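Local coordinates for transthyretin-like protein (Klebsiella pneumoniae subsp. pneumoniae, PDB 3QVA), which probably catalyses the hydrolysis of 5-hydroxyisourate to 2-oxo-4-hydroxy-4-carboxy-5-ureidoimidazoline in purine metabolism, working as a homotetramer, at residues 28-33 against 48-53. Residues are numbered along the deposited sequence; the frame is centred on the assembly and turned at random.
Sequences VTVSLS and GRIATF. With PO4 (phosphate ion), chain F.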
ATOM      1  N   VAL A  28       1.116  -1.690 -20.049  1.00 14.52           N
ATOM      2  CA  VAL A  28      -0.163  -1.304 -19.446  1.00 14.31           C
ATOM      3  C   VAL A  28      -0.634  -0.032 -20.127  1.00 14.45           C
ATOM      4  O   VAL A  28       0.119   0.948 -20.209  1.00 14.71           O
ATOM      5  CB  VAL A  28      -0.041  -1.026 -17.923  1.00 13.93           C
ATOM      6  CG1 VAL A  28      -1.419  -0.753 -17.316  1.00 14.09           C
ATOM      7  CG2 VAL A  28       0.630  -2.187 -17.211  1.00 13.84           C
ATOM      8  N   THR A  29      -1.869  -0.047 -20.620  1.00 14.69           N
ATOM      9  CA  THR A  29      -2.475   1.150 -21.191  1.00 15.51           C
ATOM     10  C   THR A  29      -2.968   2.052 -20.073  1.00 15.17           C
ATOM     11  O   THR A  29      -3.615   1.584 -19.139  1.00 14.68           O
ATOM     12  CB  THR A  29      -3.636   0.797 -22.157  1.00 15.78           C
ATOM     13  OG1 THR A  29      -3.087   0.171 -23.325  1.00 17.62           O
ATOM     14  CG2 THR A  29      -4.386   2.048 -22.588  1.00 18.09           C
ATOM     15  N   VAL A  30      -2.634   3.338 -20.170  1.00 14.86           N
ATOM     16  CA  VAL A  30      -3.037   4.344 -19.187  1.00 14.79           C
ATOM     17  C   VAL A  30      -3.594   5.577 -19.897  1.00 15.32           C
ATOM     18  O   VAL A  30      -2.918   6.178 -20.741  1.00 15.33           O
ATOM     19  CB  VAL A  30      -1.856   4.783 -18.275  1.00 14.53           C
ATOM     20  CG1 VAL A  30      -2.362   5.666 -17.139  1.00 14.43           C
ATOM     21  CG2 VAL A  30      -1.103   3.578 -17.719  1.00 14.01           C
ATOM     22  N   SER A  31      -4.820   5.960 -19.539  1.00 15.87           N
ATOM     23  CA  SER A  31      -5.463   7.123 -20.141  1.00 16.53           C
ATOM     24  C   SER A  31      -5.597   8.290 -19.171  1.00 16.97           C
ATOM     25  O   SER A  31      -5.745   8.098 -17.963  1.00 16.47           O
ATOM     26  CB  SER A  31      -6.835   6.753 -20.716  1.00 16.53           C
ATOM     27  OG  SER A  31      -7.750   6.406 -19.689  1.00 18.08           O
ATOM     28  N   LEU A  32      -5.536   9.501 -19.719  1.00 17.43           N
ATOM     29  CA  LEU A  32      -5.771  10.708 -18.944  1.00 18.52           C
ATOM     30  C   LEU A  32      -7.015  11.394 -19.481  1.00 19.19           C
ATOM     31  O   LEU A  32      -7.154  11.578 -20.691  1.00 18.85           O
ATOM     32  CB  LEU A  32      -4.579  11.668 -19.033  1.00 18.37           C
ATOM     33  CG  LEU A  32      -4.742  13.025 -18.337  1.00 18.79           C
ATOM     34  CD1 LEU A  32      -4.853  12.856 -16.824  1.00 19.42           C
ATOM     35  CD2 LEU A  32      -3.585  13.960 -18.692  1.00 18.68           C
ATOM     36  N   SER A  33      -7.919  11.761 -18.581  1.00 20.37           N
ATOM     37  CA  SER A  33      -9.102  12.508 -18.973  1.00 22.25           C
ATOM     38  C   SER A  33      -9.361  13.694 -18.051  1.00 23.39           C
ATOM     39  O   SER A  33      -8.872  13.744 -16.918  1.00 23.25           O
ATOM     40  CB  SER A  33     -10.330  11.596 -19.052  1.00 22.16           C
ATOM     41  OG  SER A  33     -10.706  11.136 -17.771  1.00 23.68           O
ATOM     42  N   GLY A  48       8.218   0.330 -16.986  1.00 17.59           N
ATOM     43  CA  GLY A  48       6.896   0.522 -16.385  1.00 17.16           C
ATOM     44  C   GLY A  48       6.469   1.975 -16.363  1.00 16.85           C
ATOM     45  O   GLY A  48       5.559   2.349 -15.623  1.00 16.72           O
ATOM     46  N   ARG A  49       7.104   2.798 -17.197  1.00 16.56           N
ATOM     47  CA  ARG A  49       6.958   4.253 -17.088  1.00 16.61           C
ATOM     48  C   ARG A  49       6.272   4.922 -18.271  1.00 16.75           C
ATOM     49  O   ARG A  49       6.318   4.428 -19.400  1.00 16.73           O
ATOM     50  CB  ARG A  49       8.326   4.907 -16.850  1.00 16.88           C
ATOM     51  CG  ARG A  49       8.931   4.571 -15.491  1.00 17.87           C
ATOM     52  CD  ARG A  49      10.289   5.213 -15.325  1.00 20.09           C
ATOM     53  NE  ARG A  49      10.947   4.804 -14.084  1.00 21.65           N
ATOM     54  CZ  ARG A  49      10.785   5.406 -12.907  1.00 23.01           C
ATOM     55  NH1 ARG A  49       9.977   6.452 -12.787  1.00 22.26           N
ATOM     56  NH2 ARG A  49      11.440   4.958 -11.843  1.00 23.45           N
ATOM     57  N   ILE A  50       5.606   6.034 -17.979  1.00 16.53           N
ATOM     58  CA  ILE A  50       5.150   6.985 -18.985  1.00 16.92           C
ATOM     59  C   ILE A  50       5.671   8.339 -18.521  1.00 17.29           C
ATOM     60  O   ILE A  50       5.271   8.838 -17.460  1.00 16.96           O
ATOM     61  CB  ILE A  50       3.605   7.000 -19.148  1.00 16.69           C
ATOM     62  CG1 ILE A  50       3.108   5.661 -19.704  1.00 16.37           C
ATOM     63  CG2 ILE A  50       3.168   8.145 -20.079  1.00 16.71           C
ATOM     64  CD1 ILE A  50       1.610   5.446 -19.542  1.00 16.29           C
ATOM     65  N   ALA A  51       6.584   8.919 -19.300  1.00 17.88           N
ATOM     66  CA  ALA A  51       7.295  10.134 -18.881  1.00 18.75           C
ATOM     67  C   ALA A  51       6.433  11.389 -18.839  1.00 19.31           C
ATOM     68  O   ALA A  51       6.640  12.261 -17.987  1.00 19.64           O
ATOM     69  CB  ALA A  51       8.532  10.364 -19.754  1.00 18.94           C
ATOM     70  N   THR A  52       5.475  11.483 -19.758  1.00 19.98           N
ATOM     71  CA  THR A  52       4.577  12.637 -19.842  1.00 20.62           C
ATOM     72  C   THR A  52       3.272  12.282 -20.558  1.00 20.66           C
ATOM     73  O   THR A  52       3.255  11.421 -21.442  1.00 20.59           O
ATOM     74  CB  THR A  52       5.265  13.857 -20.527  1.00 20.97           C
ATOM     75  OG1 THR A  52       4.417  15.012 -20.434  1.00 21.95           O
ATOM     76  CG2 THR A  52       5.602  13.559 -21.995  1.00 21.53           C
ATOM     77  N   PHE A  53       2.182  12.940 -20.163  1.00 20.86           N
ATOM     78  CA  PHE A  53       0.878  12.730 -20.794  1.00 21.54           C
ATOM     79  C   PHE A  53       0.465  13.903 -21.670  1.00 23.07           C
ATOM     80  O   PHE A  53      -0.657  13.943 -22.176  1.00 23.21           O
ATOM     81  CB  PHE A  53      -0.199  12.456 -19.742  1.00 20.72           C
ATOM     82  CG  PHE A  53      -0.141  11.066 -19.172  1.00 18.19           C
ATOM     83  CD1 PHE A  53      -0.897  10.038 -19.731  1.00 16.45           C
ATOM     84  CD2 PHE A  53       0.673  10.784 -18.084  1.00 17.21           C
ATOM     85  CE1 PHE A  53      -0.838   8.744 -19.209  1.00 15.19           C
ATOM     86  CE2 PHE A  53       0.739   9.500 -17.556  1.00 16.85           C
ATOM     87  CZ  PHE A  53      -0.018   8.477 -18.118  1.00 15.07           C
TER
HETATM   88  P   PO4 F 109      11.324   6.267  -7.740  0.50 25.73           P
HETATM   89  O1  PO4 F 109      10.791   7.673  -7.857  0.50 25.14           O
HETATM   90  O2  PO4 F 109      11.162   5.791  -6.309  0.50 24.91           O
HETATM   91  O3  PO4 F 109      10.529   5.373  -8.661  0.50 25.11           O
HETATM   92  O4  PO4 F 109      12.781   6.228  -8.143  0.50 25.13           O
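Between the two sheets of the transthyretin-like beta-sandwich, Val30 and Leu32 of strand 29-34 meet Ile50 and Phe53 from segment 48-53, whose short strand 49-50 belongs to the opposite sheet. No hydrogen bond joins the segments; the side-chain contacts are apolar, with one backbone carbonyl at the ring's edge. Ile50 reaches across with its terminal methyl, CD1 lying 3.7 Å from Val30 CB and 3.8 Å from Val30 CG2. Its chi1 of -66° sends CG1, and with it CD1, to Val30 and leaves CG2 anti to the backbone N, 3.7 Å above one face of the Phe53 ring, offset toward the rim. The ring lies beside Ile50 and presents its far end to Val30: Phe53 CZ is 3.8 Å from Val30 CG1, while CE1 approaches Val30 O edge-on, in the ring plane, at 3.6 Å. Leu32 packs against the root of the same side chain, its CD2 3.9 Å from Phe53 CB. Beta-branched valine and isoleucine suit extended strands, and the long flat phenylalanine spans from its loop to the other sheet, where Leu65 also touches it. Arg49 turns the other way, toward a phosphate ion, probably from the crystallisation liquor: Arg49 NH2 gives phosphate O3 a weak hydrogen bond of 3.3 Å, and Arg49, His15 and His100 of the second subunit also bind the ion. Adjacent residues of strand 49-50 thus serve different chemistries, Ile50 a buried hydrocarbon contact between the sheets and Arg49 a cationic group suited to an anion.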